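Local coordinates for hypothetical nigD-like protein (Bacteroides caccae, PDB 3QWN) that is of unconfirmed function but, being NigD-like, may act as an immunity protein or antitoxin protecting the bacterium that makes it, at residues S104-R109 against N113-L118; H126-V131 against R160-S165; S135-N140 against Q179-K184. All coordinates share one frame; numbering follows the deposited sequence.

Contact 1 (S104-R109 against N113-L118); sequences SIWLGR and NMILNL
Trp-106 and Asn-113 pair across an antiparallel beta hairpin, strand 101-108 folding back on strand 111-120, and they illustrate how an asparagine can serve a strand pair through its backbone and its side chain together. The backbones give the frame. Ile-115 N reaches Ser-104 O at 2.9 Å, and Trp-106 and Asn-113 form a hydrogen-bonded pair, with Trp-106 N to Asn-113 O at 2.9 Å and Asn-113 N to Trp-106 O at 2.8 Å. Between these rungs lies the non-hydrogen-bonded pair of Ile-105 and Met-114, the latter a selenomethionine. Their side chains run side by side on the other face of the sheet, Ile-105 CD1 meeting Met-114 CE at 3.8 Å. At the edge of the indole, Trp-106 CH2 comes within 4.2 Å of Ile-115 CG1.

The Asn-113 side chain begins at that same ring system. Asn-113 CB lies over one face of it, a CH-pi contact of 3.8 Å to the centroid of the six-membered ring of Trp-106, 24° off the normal. CG lies beside the backbone N (chi1 -41°), which carries the amide along the hairpin toward Gly-108. OD1 is taken by Ser-165 OG and Arg-54 NH2, linking this buried group to strand 158-167 and the N-terminal domain. Asn-113 ND2 divides two weak bonds between backbone carbonyls: a bent one to Trp-106 O at 3.3 Å, and one to Gly-108 O, also 3.3 Å but almost straight, with 177° at the hydrogen.

Contact 2 (H126-V131 against R160-S165); sequences HVFGIV and RRAYLS
The backbones carrying Phe-128 and Leu-164 face one another at the spacing of two stacked sheets, their CA atoms 8.3 Å apart, too far for backbone pairing, so side chains alone must fill the gap. Phe-128 and Leu-164 do most of this. Their side chains cross at about a right angle, and the two leucine methyls divide the work: Leu-164 CD1 sits over one face of the Phe-128 ring, a CH-pi contact 4.2 Å from the centroid and 19° off the normal, while Leu-164 CD2 reaches Phe-128 CB at 4.1 Å. The far end of the ring belongs to Ala-162, whose CB lies 4.0 Å from Phe-128 CE2.

Toward the margin the contact becomes polar. The guanidinium of Arg-160 is steeply inclined to the His-126 imidazole, 79° between planes, with Arg-160 NH1 4.1 Å from His-126 CD2. Water 1 joins the backbone rather than the ring, accepting from His-126 N at 3.1 Å and, weakly, from Arg-160 NH1. The imidazole is held by its own sheet and the loop beyond it, His-149 of the adjacent strand bonding ND1 and Asp-154 bonding NE2; the His-149 ring also stacks on Phe-128. Apolar side chains meeting between two facing sheets are characteristic of a beta sandwich, in keeping with the C-terminal domain of this family.

Contact 3 (S135-N140 against Q179-K184); sequences SEFETN and QKITIK
Phe-137 and Ile-181 join a short, weakly bonded helical turn to the start of strand 181-190 in the C-terminal beta sandwich. The turn falls in the connection between strands 127-133 and 142-150, and its backbone is drawn together by Asn-140 N donating to Glu-136 O at 2.9 Å.

Followed in sequence, the second segment enters as a loop. At Lys-180 the two backbones draw near but do not bond: Lys-180 O is 4.5 Å from Asn-140 O, both acceptors, while the long lysine side chain leads away from the turn to lie on Glu-208 and Val-210. Ile-181 carries the apolar part of the contact. Ile-181 CG1 meets the edge of the Phe-137 ring, near the ring plane, at 3.7 Å from Phe-137 CE1 and 4.1 Å from Phe-137 CZ. The phenyl group is brought there by its first torsion, CG lying opposite the backbone N (chi1 -166°): although the bond to CB does not aim at the strand, the end of the ring reaches it. Val-143 also touches this ring, and Tyr-171, Tyr-209 and Pro-211 pack on Ile-181.

Thr-182 then fastens the strand to its parallel neighbour through backbone bonds with Gly-141 and Val-143, just past the turn, and Ile-183, buried, packs on Met-145 and Leu-168. At Lys-184 the contact resumes in polar form. An extended side chain running over Thr-142 and Asn-144 brings Lys-184 NZ to 4.6 Å from Glu-136 OE1, opposite charges near each other but not in direct contact. Asn-144 ND2 holds the other carboxylate oxygen, OE2. Water 2 fills the step between the charges, accepting from Lys-184 NZ at 2.7 Å and donating to Glu-136 OE1 at 3.1 Å.

Overall arrangement
All three contacts fall within the range of the NigD-like C-terminal beta sandwich domain. Contact 1 closes along the chain before the others open, whereas contacts 2 and 3 interleave, their segments alternating in sequence. Contacts 1 and 2 lie close, about 10 Å between centres, and share the three-stranded sheet in which strand 111-120 has strand 158-167 as its neighbour; contact 2 then spans from that sheet to the five-stranded one. Contact 3 joins strand 181-190 of the latter to a turn beside it, about 21 Å from contact 1 and 23 Å from contact 2, centre to centre, yet Leu-107 of contact 1 packs on its Ile-183. Together they sample pairing within a sheet, packing between sheets and the fastening of a connection.

Contact 1 (S104-R109 against N113-L118)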
ATOM      1  N   SER A 104       3.280   9.982  -3.355  1.00 29.85           N
ATOM      2  CA  SER A 104       1.841  10.162  -3.288  1.00 28.80           C
ATOM      3  C   SER A 104       1.299   9.276  -2.160  1.00 33.18           C
ATOM      4  O   SER A 104       1.857   8.222  -1.910  1.00 33.53           O
ATOM      5  CB  SER A 104       1.214   9.838  -4.636  1.00 30.46           C
ATOM      6  OG  SER A 104      -0.189  10.039  -4.698  1.00 38.00           O
ATOM      7  N   ILE A 105       0.307   9.750  -1.413  1.00 30.49           N
ATOM      8  CA  ILE A 105      -0.286   9.027  -0.273  1.00 30.94           C
ATOM      9  C   ILE A 105      -1.780   9.393  -0.204  1.00 39.29           C
ATOM     10  O   ILE A 105      -2.141  10.559  -0.405  1.00 38.68           O
ATOM     11  CB  ILE A 105       0.476   9.352   1.058  1.00 33.45           C
ATOM     12  CG1 ILE A 105      -0.025   8.449   2.232  1.00 33.78           C
ATOM     13  CG2 ILE A 105       0.506  10.884   1.391  1.00 31.82           C
ATOM     14  CD1 ILE A 105       0.909   8.401   3.417  1.00 28.23           C
ATOM     15  N   TRP A 106      -2.645   8.404  -0.028  1.00 37.00           N
ATOM     16  CA  TRP A 106      -4.090   8.659   0.005  1.00 38.94           C
ATOM     17  C   TRP A 106      -4.852   7.486   0.572  1.00 44.84           C
ATOM     18  O   TRP A 106      -4.398   6.336   0.529  1.00 43.09           O
ATOM     19  CB  TRP A 106      -4.649   8.987  -1.415  1.00 37.80           C
ATOM     20  CG  TRP A 106      -4.638   7.816  -2.361  1.00 38.16           C
ATOM     21  CD1 TRP A 106      -5.676   6.974  -2.629  1.00 41.33           C
ATOM     22  CD2 TRP A 106      -3.513   7.308  -3.088  1.00 36.84           C
ATOM     23  NE1 TRP A 106      -5.263   5.960  -3.457  1.00 39.98           N
ATOM     24  CE2 TRP A 106      -3.943   6.153  -3.773  1.00 40.74           C
ATOM     25  CE3 TRP A 106      -2.190   7.752  -3.277  1.00 38.02           C
ATOM     26  CZ2 TRP A 106      -3.096   5.425  -4.620  1.00 39.26           C
ATOM     27  CZ3 TRP A 106      -1.334   6.999  -4.070  1.00 38.84           C
ATOM     28  CH2 TRP A 106      -1.780   5.838  -4.709  1.00 38.94           C
ATOM     29  N   LEU A 107      -6.044   7.780   1.068  1.00 46.03           N
ATOM     30  CA  LEU A 107      -6.968   6.757   1.528  1.00 46.74           C
ATOM     31  C   LEU A 107      -7.786   6.266   0.324  1.00 51.76           C
ATOM     32  O   LEU A 107      -8.204   7.074  -0.517  1.00 51.45           O
ATOM     33  CB  LEU A 107      -7.883   7.307   2.619  1.00 47.68           C
ATOM     34  CG  LEU A 107      -7.266   7.657   3.960  1.00 51.42           C
ATOM     35  CD1 LEU A 107      -8.276   8.396   4.805  1.00 52.08           C
ATOM     36  CD2 LEU A 107      -6.764   6.414   4.694  1.00 49.77           C
ATOM     37  N   GLY A 108      -7.969   4.959   0.232  1.00 48.55           N
ATOM     38  CA  GLY A 108      -8.756   4.391  -0.843  1.00 49.63           C
ATOM     39  C   GLY A 108      -9.029   2.914  -0.707  1.00 57.35           C
ATOM     40  O   GLY A 108      -8.107   2.129  -0.467  1.00 57.57           O
ATOM     41  N   ARG A 109     -10.300   2.540  -0.919  1.00 56.26           N
ATOM     42  CA  ARG A 109     -10.831   1.176  -0.921  1.00 57.55           C
ATOM     43  C   ARG A 109     -10.392   0.314   0.282  1.00 60.78           C
ATOM     44  O   ARG A 109     -10.018  -0.849   0.126  1.00 61.46           O
ATOM     45  CB  ARG A 109     -10.523   0.470  -2.254  1.00 58.10           C
ATOM     46  CG  ARG A 109     -11.863  -0.029  -2.782  1.00 75.16           C
ATOM     47  CD  ARG A 109     -11.901  -0.425  -4.217  1.00 86.97           C
ATOM     48  NE  ARG A 109     -12.688   0.486  -5.051  1.00 98.24           N
ATOM     49  CZ  ARG A 109     -13.762   0.128  -5.750  1.00117.04           C
ATOM     50  NH1 ARG A 109     -14.225  -1.117  -5.679  1.00110.87           N
ATOM     51  NH2 ARG A 109     -14.388   1.013  -6.517  1.00103.83           N
ATOM     52  N   ASN A 113      -2.996   3.973   0.927  1.00 42.94           N
ATOM     53  CA  ASN A 113      -2.089   3.704  -0.196  1.00 41.50           C
ATOM     54  C   ASN A 113      -0.982   4.729  -0.295  1.00 40.08           C
ATOM     55  O   ASN A 113      -1.174   5.884   0.049  1.00 38.96           O
ATOM     56  CB  ASN A 113      -2.842   3.640  -1.527  1.00 40.92           C
ATOM     57  CG  ASN A 113      -4.134   2.909  -1.396  1.00 46.04           C
ATOM     58  OD1 ASN A 113      -4.151   1.717  -1.320  1.00 34.42           O
ATOM     59  ND2 ASN A 113      -5.215   3.612  -1.168  1.00 42.59           N
HETATM   60  N   MSE A 114       0.179   4.286  -0.719  1.00 34.56           N
HETATM   61  CA  MSE A 114       1.303   5.173  -0.874  1.00 34.40           C
HETATM   62  C   MSE A 114       2.274   4.636  -1.870  1.00 40.42           C
HETATM   63  O   MSE A 114       2.456   3.415  -1.996  1.00 38.50           O
HETATM   64  CB  MSE A 114       2.028   5.508   0.460  1.00 36.60           C
HETATM   65  CG  MSE A 114       2.846   4.379   1.076  1.00 42.59           C
HETATM   66 SE   MSE A 114       3.326   4.819   2.956  0.75 50.86          SE
HETATM   67  CE  MSE A 114       1.543   4.640   3.732  1.00 46.71           C
ATOM     68  N   ILE A 115       2.890   5.595  -2.580  1.00 38.35           N
ATOM     69  CA  ILE A 115       3.974   5.400  -3.525  1.00 36.30           C
ATOM     70  C   ILE A 115       5.195   6.014  -2.864  1.00 41.79           C
ATOM     71  O   ILE A 115       5.188   7.199  -2.511  1.00 42.37           O
ATOM     72  CB  ILE A 115       3.681   6.010  -4.905  1.00 36.47           C
ATOM     73  CG1 ILE A 115       2.371   5.451  -5.499  1.00 35.19           C
ATOM     74  CG2 ILE A 115       4.873   5.790  -5.823  1.00 36.48           C
ATOM     75  CD1 ILE A 115       1.929   6.136  -6.825  1.00 27.22           C
ATOM     76  N   LEU A 116       6.224   5.197  -2.658  1.00 37.82           N
ATOM     77  CA  LEU A 116       7.465   5.658  -2.056  1.00 36.96           C
ATOM     78  C   LEU A 116       8.566   5.716  -3.080  1.00 41.85           C
ATOM     79  O   LEU A 116       8.538   4.981  -4.062  1.00 42.28           O
ATOM     80  CB  LEU A 116       7.900   4.727  -0.903  1.00 36.70           C
ATOM     81  CG  LEU A 116       6.890   4.417   0.208  1.00 38.93           C
ATOM     82  CD1 LEU A 116       7.480   3.425   1.192  1.00 38.15           C
ATOM     83  CD2 LEU A 116       6.430   5.700   0.936  1.00 43.94           C
ATOM     84  N   ASN A 117       9.542   6.587  -2.853  1.00 38.71           N
ATOM     85  CA  ASN A 117      10.753   6.603  -3.657  1.00 39.00           C
ATOM     86  C   ASN A 117      11.893   6.215  -2.741  1.00 42.67           C
ATOM     87  O   ASN A 117      12.056   6.769  -1.644  1.00 41.47           O
ATOM     88  CB  ASN A 117      11.041   7.919  -4.399  1.00 37.91           C
ATOM     89  CG  ASN A 117      12.171   7.728  -5.383  1.00 53.99           C
ATOM     90  OD1 ASN A 117      12.027   7.049  -6.420  1.00 55.09           O
ATOM     91  ND2 ASN A 117      13.364   8.186  -5.002  1.00 33.86           N
ATOM     92  N   LEU A 118      12.645   5.223  -3.192  1.00 41.48           N
ATOM     93  CA  LEU A 118      13.790   4.608  -2.533  1.00 44.41           C
ATOM     94  C   LEU A 118      15.026   4.774  -3.370  1.00 44.24           C
ATOM     95  O   LEU A 118      14.937   4.833  -4.597  1.00 41.76           O
ATOM     96  CB  LEU A 118      13.509   3.082  -2.434  1.00 45.89           C
ATOM     97  CG  LEU A 118      12.790   2.539  -1.237  1.00 54.10           C
ATOM     98  CD1 LEU A 118      11.323   2.936  -1.246  1.00 54.92           C
ATOM     99  CD2 LEU A 118      12.866   1.051  -1.265  1.00 57.06           C
TER

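Contact 2 (H126-V131 against R160-S165)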
ATOM      1  N   HIS A 126      14.187  -5.185   0.728  1.00 46.13           N
ATOM      2  CA  HIS A 126      13.712  -4.014   1.423  1.00 43.32           C
ATOM      3  C   HIS A 126      12.439  -4.459   2.123  1.00 47.54           C
ATOM      4  O   HIS A 126      11.505  -4.943   1.482  1.00 46.45           O
ATOM      5  CB  HIS A 126      13.524  -2.829   0.466  1.00 40.66           C
ATOM      6  CG  HIS A 126      14.819  -2.228   0.006  1.00 43.51           C
ATOM      7  ND1 HIS A 126      15.288  -1.035   0.521  1.00 45.20           N
ATOM      8  CD2 HIS A 126      15.725  -2.699  -0.881  1.00 44.53           C
ATOM      9  CE1 HIS A 126      16.436  -0.805  -0.088  1.00 44.35           C
ATOM     10  NE2 HIS A 126      16.741  -1.780  -0.937  1.00 44.59           N
ATOM     11  N   VAL A 127      12.469  -4.437   3.452  1.00 44.94           N
ATOM     12  CA  VAL A 127      11.358  -4.904   4.274  1.00 44.63           C
ATOM     13  C   VAL A 127      10.610  -3.692   4.834  1.00 48.71           C
ATOM     14  O   VAL A 127      11.212  -2.815   5.452  1.00 47.91           O
ATOM     15  CB  VAL A 127      11.813  -5.897   5.394  1.00 48.82           C
ATOM     16  CG1 VAL A 127      10.610  -6.448   6.160  1.00 48.88           C
ATOM     17  CG2 VAL A 127      12.646  -7.041   4.816  1.00 48.05           C
ATOM     18  N   PHE A 128       9.297  -3.639   4.554  1.00 45.64           N
ATOM     19  CA  PHE A 128       8.398  -2.593   4.998  1.00 44.84           C
ATOM     20  C   PHE A 128       7.404  -3.129   6.027  1.00 51.00           C
ATOM     21  O   PHE A 128       6.993  -4.291   5.946  1.00 49.95           O
ATOM     22  CB  PHE A 128       7.646  -1.977   3.821  1.00 43.79           C
ATOM     23  CG  PHE A 128       8.543  -1.247   2.854  1.00 43.94           C
ATOM     24  CD1 PHE A 128       8.990   0.051   3.131  1.00 45.03           C
ATOM     25  CD2 PHE A 128       8.943  -1.849   1.664  1.00 43.33           C
ATOM     26  CE1 PHE A 128       9.843   0.715   2.253  1.00 43.29           C
ATOM     27  CE2 PHE A 128       9.779  -1.173   0.774  1.00 44.45           C
ATOM     28  CZ  PHE A 128      10.242   0.095   1.090  1.00 42.86           C
ATOM     29  N   GLY A 129       7.012  -2.248   6.951  1.00 46.89           N
ATOM     30  CA  GLY A 129       6.008  -2.498   7.964  1.00 46.63           C
ATOM     31  C   GLY A 129       5.427  -1.190   8.464  1.00 52.32           C
ATOM     32  O   GLY A 129       5.880  -0.108   8.084  1.00 52.09           O
ATOM     33  N   ILE A 130       4.413  -1.283   9.320  1.00 49.03           N
ATOM     34  CA  ILE A 130       3.771  -0.167   9.974  1.00 48.40           C
ATOM     35  C   ILE A 130       3.814  -0.419  11.471  1.00 57.44           C
ATOM     36  O   ILE A 130       3.296  -1.438  11.948  1.00 58.28           O
ATOM     37  CB  ILE A 130       2.320   0.072   9.459  1.00 49.53           C
ATOM     38  CG1 ILE A 130       2.283   0.517   7.962  1.00 46.40           C
ATOM     39  CG2 ILE A 130       1.549   1.054  10.383  1.00 48.01           C
ATOM     40  CD1 ILE A 130       2.880   1.978   7.636  1.00 48.19           C
ATOM     41  N   VAL A 131       4.457   0.497  12.204  1.00 56.21           N
ATOM     42  CA  VAL A 131       4.528   0.461  13.662  1.00 57.69           C
ATOM     43  C   VAL A 131       3.318   1.252  14.162  1.00 60.82           C
ATOM     44  O   VAL A 131       3.196   2.442  13.890  1.00 57.08           O
ATOM     45  CB  VAL A 131       5.873   0.975  14.228  1.00 61.25           C
ATOM     46  CG1 VAL A 131       5.952   0.735  15.731  1.00 63.11           C
ATOM     47  CG2 VAL A 131       7.053   0.321  13.507  1.00 59.88           C
ATOM     48  N   ARG A 160      14.019   3.913  -7.130  1.00 37.25           N
ATOM     49  CA  ARG A 160      13.061   2.842  -7.337  1.00 36.28           C
ATOM     50  C   ARG A 160      11.842   3.145  -6.513  1.00 41.12           C
ATOM     51  O   ARG A 160      11.947   3.583  -5.373  1.00 42.04           O
ATOM     52  CB  ARG A 160      13.662   1.475  -6.941  1.00 41.56           C
ATOM     53  CG  ARG A 160      12.951   0.237  -7.534  1.00 57.05           C
ATOM     54  CD  ARG A 160      12.713  -0.847  -6.473  1.00 64.95           C
ATOM     55  NE  ARG A 160      13.850  -1.763  -6.317  1.00 68.86           N
ATOM     56  CZ  ARG A 160      14.081  -2.534  -5.248  1.00 78.01           C
ATOM     57  NH1 ARG A 160      13.252  -2.509  -4.203  1.00 53.59           N
ATOM     58  NH2 ARG A 160      15.152  -3.324  -5.209  1.00 62.38           N
ATOM     59  N   ARG A 161      10.678   2.940  -7.092  1.00 37.80           N
ATOM     60  CA  ARG A 161       9.413   3.115  -6.396  1.00 35.14           C
ATOM     61  C   ARG A 161       9.017   1.861  -5.689  1.00 38.42           C
ATOM     62  O   ARG A 161       9.315   0.750  -6.156  1.00 39.75           O
ATOM     63  CB  ARG A 161       8.296   3.494  -7.368  1.00 31.33           C
ATOM     64  CG  ARG A 161       8.365   4.950  -7.796  1.00 35.93           C
ATOM     65  CD  ARG A 161       7.162   5.342  -8.601  1.00 34.83           C
ATOM     66  NE  ARG A 161       7.190   6.777  -8.873  1.00 41.53           N
ATOM     67  CZ  ARG A 161       6.163   7.467  -9.343  1.00 45.98           C
ATOM     68  NH1 ARG A 161       5.006   6.861  -9.594  1.00 26.71           N
ATOM     69  NH2 ARG A 161       6.272   8.772  -9.543  1.00 31.45           N
ATOM     70  N   ALA A 162       8.352   2.036  -4.549  1.00 33.28           N
ATOM     71  CA  ALA A 162       7.767   0.966  -3.749  1.00 31.72           C
ATOM     72  C   ALA A 162       6.313   1.316  -3.532  1.00 35.91           C
ATOM     73  O   ALA A 162       5.956   2.489  -3.471  1.00 35.15           O
ATOM     74  CB  ALA A 162       8.505   0.780  -2.449  1.00 32.80           C
ATOM     75  N   TYR A 163       5.471   0.299  -3.481  1.00 34.70           N
ATOM     76  CA  TYR A 163       4.038   0.480  -3.364  1.00 35.37           C
ATOM     77  C   TYR A 163       3.523  -0.231  -2.132  1.00 41.74           C
ATOM     78  O   TYR A 163       3.745  -1.420  -1.985  1.00 42.88           O
ATOM     79  CB  TYR A 163       3.354  -0.051  -4.645  1.00 34.72           C
ATOM     80  CG  TYR A 163       3.911   0.582  -5.901  1.00 33.60           C
ATOM     81  CD1 TYR A 163       3.450   1.822  -6.348  1.00 34.40           C
ATOM     82  CD2 TYR A 163       4.920  -0.045  -6.637  1.00 32.57           C
ATOM     83  CE1 TYR A 163       3.962   2.409  -7.516  1.00 34.59           C
ATOM     84  CE2 TYR A 163       5.448   0.541  -7.796  1.00 30.41           C
ATOM     85  CZ  TYR A 163       4.948   1.750  -8.245  1.00 37.88           C
ATOM     86  OH  TYR A 163       5.455   2.289  -9.408  1.00 38.94           O
ATOM     87  N   LEU A 164       2.837   0.508  -1.249  1.00 39.95           N
ATOM     88  CA  LEU A 164       2.245  -0.020  -0.023  1.00 41.44           C
ATOM     89  C   LEU A 164       0.730   0.233   0.021  1.00 45.92           C
ATOM     90  O   LEU A 164       0.273   1.296  -0.354  1.00 45.67           O
ATOM     91  CB  LEU A 164       2.906   0.641   1.215  1.00 42.84           C
ATOM     92  CG  LEU A 164       4.182   0.001   1.770  1.00 48.67           C
ATOM     93  CD1 LEU A 164       5.394   0.230   0.853  1.00 48.87           C
ATOM     94  CD2 LEU A 164       4.484   0.549   3.110  1.00 45.08           C
ATOM     95  N   SER A 165      -0.035  -0.738   0.507  1.00 43.54           N
ATOM     96  CA  SER A 165      -1.472  -0.625   0.726  1.00 43.27           C
ATOM     97  C   SER A 165      -1.693  -1.133   2.122  1.00 50.32           C
ATOM     98  O   SER A 165      -1.608  -2.343   2.348  1.00 52.57           O
ATOM     99  CB  SER A 165      -2.266  -1.415  -0.311  1.00 45.41           C
ATOM    100  OG  SER A 165      -2.743  -0.601  -1.368  1.00 45.78           O
TER
HETATM  101  O   HOH W   1      13.841  -5.383  -2.386  1.00 36.52           O

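Contact 3 (S135-N140 against Q179-K184)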
ATOM      1  N   SER A 135      -2.298   4.715  21.567  1.00 85.91           N
ATOM      2  CA  SER A 135      -2.383   5.451  22.843  1.00 88.42           C
ATOM      3  C   SER A 135      -3.485   6.538  22.860  1.00 92.88           C
ATOM      4  O   SER A 135      -4.036   6.825  23.926  1.00 95.54           O
ATOM      5  CB  SER A 135      -1.038   6.076  23.196  1.00 91.95           C
ATOM      6  OG  SER A 135      -0.614   7.021  22.229  1.00101.28           O
ATOM      7  N   GLU A 136      -3.802   7.125  21.697  1.00 86.20           N
ATOM      8  CA  GLU A 136      -4.821   8.170  21.573  1.00 86.28           C
ATOM      9  C   GLU A 136      -6.119   7.642  20.949  1.00 91.37           C
ATOM     10  O   GLU A 136      -7.049   8.430  20.773  1.00 91.45           O
ATOM     11  CB  GLU A 136      -4.316   9.336  20.699  1.00 85.33           C
ATOM     12  CG  GLU A 136      -3.090  10.103  21.160  1.00 96.38           C
ATOM     13  CD  GLU A 136      -2.508  10.992  20.067  1.00113.69           C
ATOM     14  OE1 GLU A 136      -3.248  11.843  19.516  1.00113.76           O
ATOM     15  OE2 GLU A 136      -1.306  10.831  19.757  1.00 95.46           O
ATOM     16  N   PHE A 137      -6.184   6.344  20.580  1.00 88.81           N
ATOM     17  CA  PHE A 137      -7.350   5.775  19.896  1.00 89.69           C
ATOM     18  C   PHE A 137      -8.652   5.845  20.699  1.00100.07           C
ATOM     19  O   PHE A 137      -9.699   6.100  20.098  1.00 99.16           O
ATOM     20  CB  PHE A 137      -7.107   4.340  19.462  1.00 91.12           C
ATOM     21  CG  PHE A 137      -8.126   3.824  18.469  1.00 92.45           C
ATOM     22  CD1 PHE A 137      -8.184   4.330  17.181  1.00 93.28           C
ATOM     23  CD2 PHE A 137      -9.015   2.812  18.817  1.00 97.74           C
ATOM     24  CE1 PHE A 137      -9.119   3.845  16.260  1.00 93.48           C
ATOM     25  CE2 PHE A 137      -9.947   2.322  17.892  1.00 99.64           C
ATOM     26  CZ  PHE A 137      -9.994   2.843  16.622  1.00 94.70           C
ATOM     27  N   GLU A 138      -8.606   5.613  22.034  1.00101.75           N
ATOM     28  CA  GLU A 138      -9.801   5.694  22.875  1.00104.66           C
ATOM     29  C   GLU A 138     -10.117   7.163  23.176  1.00110.06           C
ATOM     30  O   GLU A 138     -11.290   7.521  23.299  1.00111.39           O
ATOM     31  CB  GLU A 138      -9.620   4.886  24.162  1.00109.34           C
ATOM     32  N   THR A 139      -9.068   8.013  23.247  1.00105.55           N
ATOM     33  CA  THR A 139      -9.154   9.450  23.523  1.00105.49           C
ATOM     34  C   THR A 139      -9.854  10.210  22.379  1.00106.70           C
ATOM     35  O   THR A 139     -10.822  10.911  22.648  1.00108.43           O
ATOM     36  CB  THR A 139      -7.741  10.039  23.771  1.00109.74           C
ATOM     37  OG1 THR A 139      -7.025   9.244  24.716  1.00108.92           O
ATOM     38  CG2 THR A 139      -7.769  11.483  24.235  1.00109.17           C
ATOM     39  N   ASN A 140      -9.355  10.101  21.124  1.00 99.04           N
ATOM     40  CA  ASN A 140      -9.891  10.878  19.991  1.00 96.22           C
ATOM     41  C   ASN A 140      -9.931  10.129  18.644  1.00 95.10           C
ATOM     42  O   ASN A 140     -10.107  10.765  17.600  1.00 93.69           O
ATOM     43  CB  ASN A 140      -9.076  12.178  19.820  1.00 95.59           C
ATOM     44  CG  ASN A 140      -7.589  12.041  20.064  1.00116.65           C
ATOM     45  OD1 ASN A 140      -6.929  11.144  19.541  1.00110.38           O
ATOM     46  ND2 ASN A 140      -7.035  12.914  20.891  1.00109.60           N
ATOM     47  N   GLN A 179     -18.058   6.015  13.445  1.00119.30           N
ATOM     48  CA  GLN A 179     -16.825   6.349  14.156  1.00116.96           C
ATOM     49  C   GLN A 179     -15.814   6.973  13.174  1.00111.66           C
ATOM     50  O   GLN A 179     -15.526   6.377  12.132  1.00108.29           O
ATOM     51  CB  GLN A 179     -16.270   5.051  14.788  1.00118.97           C
ATOM     52  CG  GLN A 179     -15.113   5.203  15.776  1.00132.34           C
ATOM     53  CD  GLN A 179     -14.563   3.847  16.187  1.00148.44           C
ATOM     54  OE1 GLN A 179     -14.318   2.951  15.355  1.00141.83           O
ATOM     55  NE2 GLN A 179     -14.346   3.667  17.485  1.00137.29           N
ATOM     56  N   LYS A 180     -15.342   8.200  13.488  1.00103.40           N
ATOM     57  CA  LYS A 180     -14.359   8.945  12.695  1.00 97.86           C
ATOM     58  C   LYS A 180     -12.965   8.632  13.219  1.00 94.92           C
ATOM     59  O   LYS A 180     -12.658   8.968  14.365  1.00 96.67           O
ATOM     60  CB  LYS A 180     -14.607  10.472  12.755  1.00100.60           C
ATOM     61  CG  LYS A 180     -15.785  11.008  11.976  1.00117.17           C
ATOM     62  CD  LYS A 180     -15.882  12.519  12.131  1.00129.65           C
ATOM     63  CE  LYS A 180     -17.253  13.046  11.791  1.00141.17           C
ATOM     64  NZ  LYS A 180     -17.386  14.484  12.141  1.00150.80           N
ATOM     65  N   ILE A 181     -12.131   7.987  12.387  1.00 83.56           N
ATOM     66  CA  ILE A 181     -10.750   7.609  12.710  1.00 79.86           C
ATOM     67  C   ILE A 181      -9.791   8.584  12.006  1.00 75.46           C
ATOM     68  O   ILE A 181     -10.057   8.999  10.881  1.00 72.10           O
ATOM     69  CB  ILE A 181     -10.518   6.110  12.326  1.00 81.62           C
ATOM     70  CG1 ILE A 181     -11.127   5.204  13.410  1.00 84.82           C
ATOM     71  CG2 ILE A 181      -9.040   5.747  12.123  1.00 79.01           C
ATOM     72  CD1 ILE A 181     -11.845   4.059  12.905  1.00 93.72           C
ATOM     73  N   THR A 182      -8.704   8.976  12.692  1.00 68.75           N
ATOM     74  CA  THR A 182      -7.692   9.874  12.141  1.00 64.98           C
ATOM     75  C   THR A 182      -6.357   9.133  12.072  1.00 65.00           C
ATOM     76  O   THR A 182      -5.793   8.781  13.106  1.00 66.86           O
ATOM     77  CB  THR A 182      -7.599  11.184  12.953  1.00 67.13           C
ATOM     78  OG1 THR A 182      -8.880  11.809  12.996  1.00 71.13           O
ATOM     79  CG2 THR A 182      -6.586  12.164  12.361  1.00 59.18           C
ATOM     80  N   ILE A 183      -5.870   8.870  10.863  1.00 57.71           N
ATOM     81  CA  ILE A 183      -4.585   8.192  10.711  1.00 56.99           C
ATOM     82  C   ILE A 183      -3.512   9.262  10.590  1.00 58.96           C
ATOM     83  O   ILE A 183      -3.599  10.119   9.711  1.00 57.31           O
ATOM     84  CB  ILE A 183      -4.559   7.182   9.528  1.00 58.56           C
ATOM     85  CG1 ILE A 183      -5.621   6.064   9.740  1.00 60.26           C
ATOM     86  CG2 ILE A 183      -3.142   6.600   9.304  1.00 56.54           C
ATOM     87  CD1 ILE A 183      -6.325   5.706   8.516  1.00 68.90           C
ATOM     88  N   LYS A 184      -2.518   9.217  11.485  1.00 54.84           N
ATOM     89  CA  LYS A 184      -1.379  10.128  11.486  1.00 53.98           C
ATOM     90  C   LYS A 184      -0.130   9.304  11.151  1.00 57.31           C
ATOM     91  O   LYS A 184       0.337   8.510  11.968  1.00 59.99           O
ATOM     92  CB  LYS A 184      -1.269  10.864  12.816  1.00 58.89           C
ATOM     93  CG  LYS A 184      -2.408  11.843  13.034  1.00 63.51           C
ATOM     94  CD  LYS A 184      -2.189  12.657  14.276  1.00 71.19           C
ATOM     95  CE  LYS A 184      -3.371  13.542  14.585  1.00 68.62           C
ATOM     96  NZ  LYS A 184      -3.058  14.467  15.689  1.00 86.32           N
TER
HETATM   97  O   HOH W   2      -4.656  13.874  17.726  1.00 74.58           O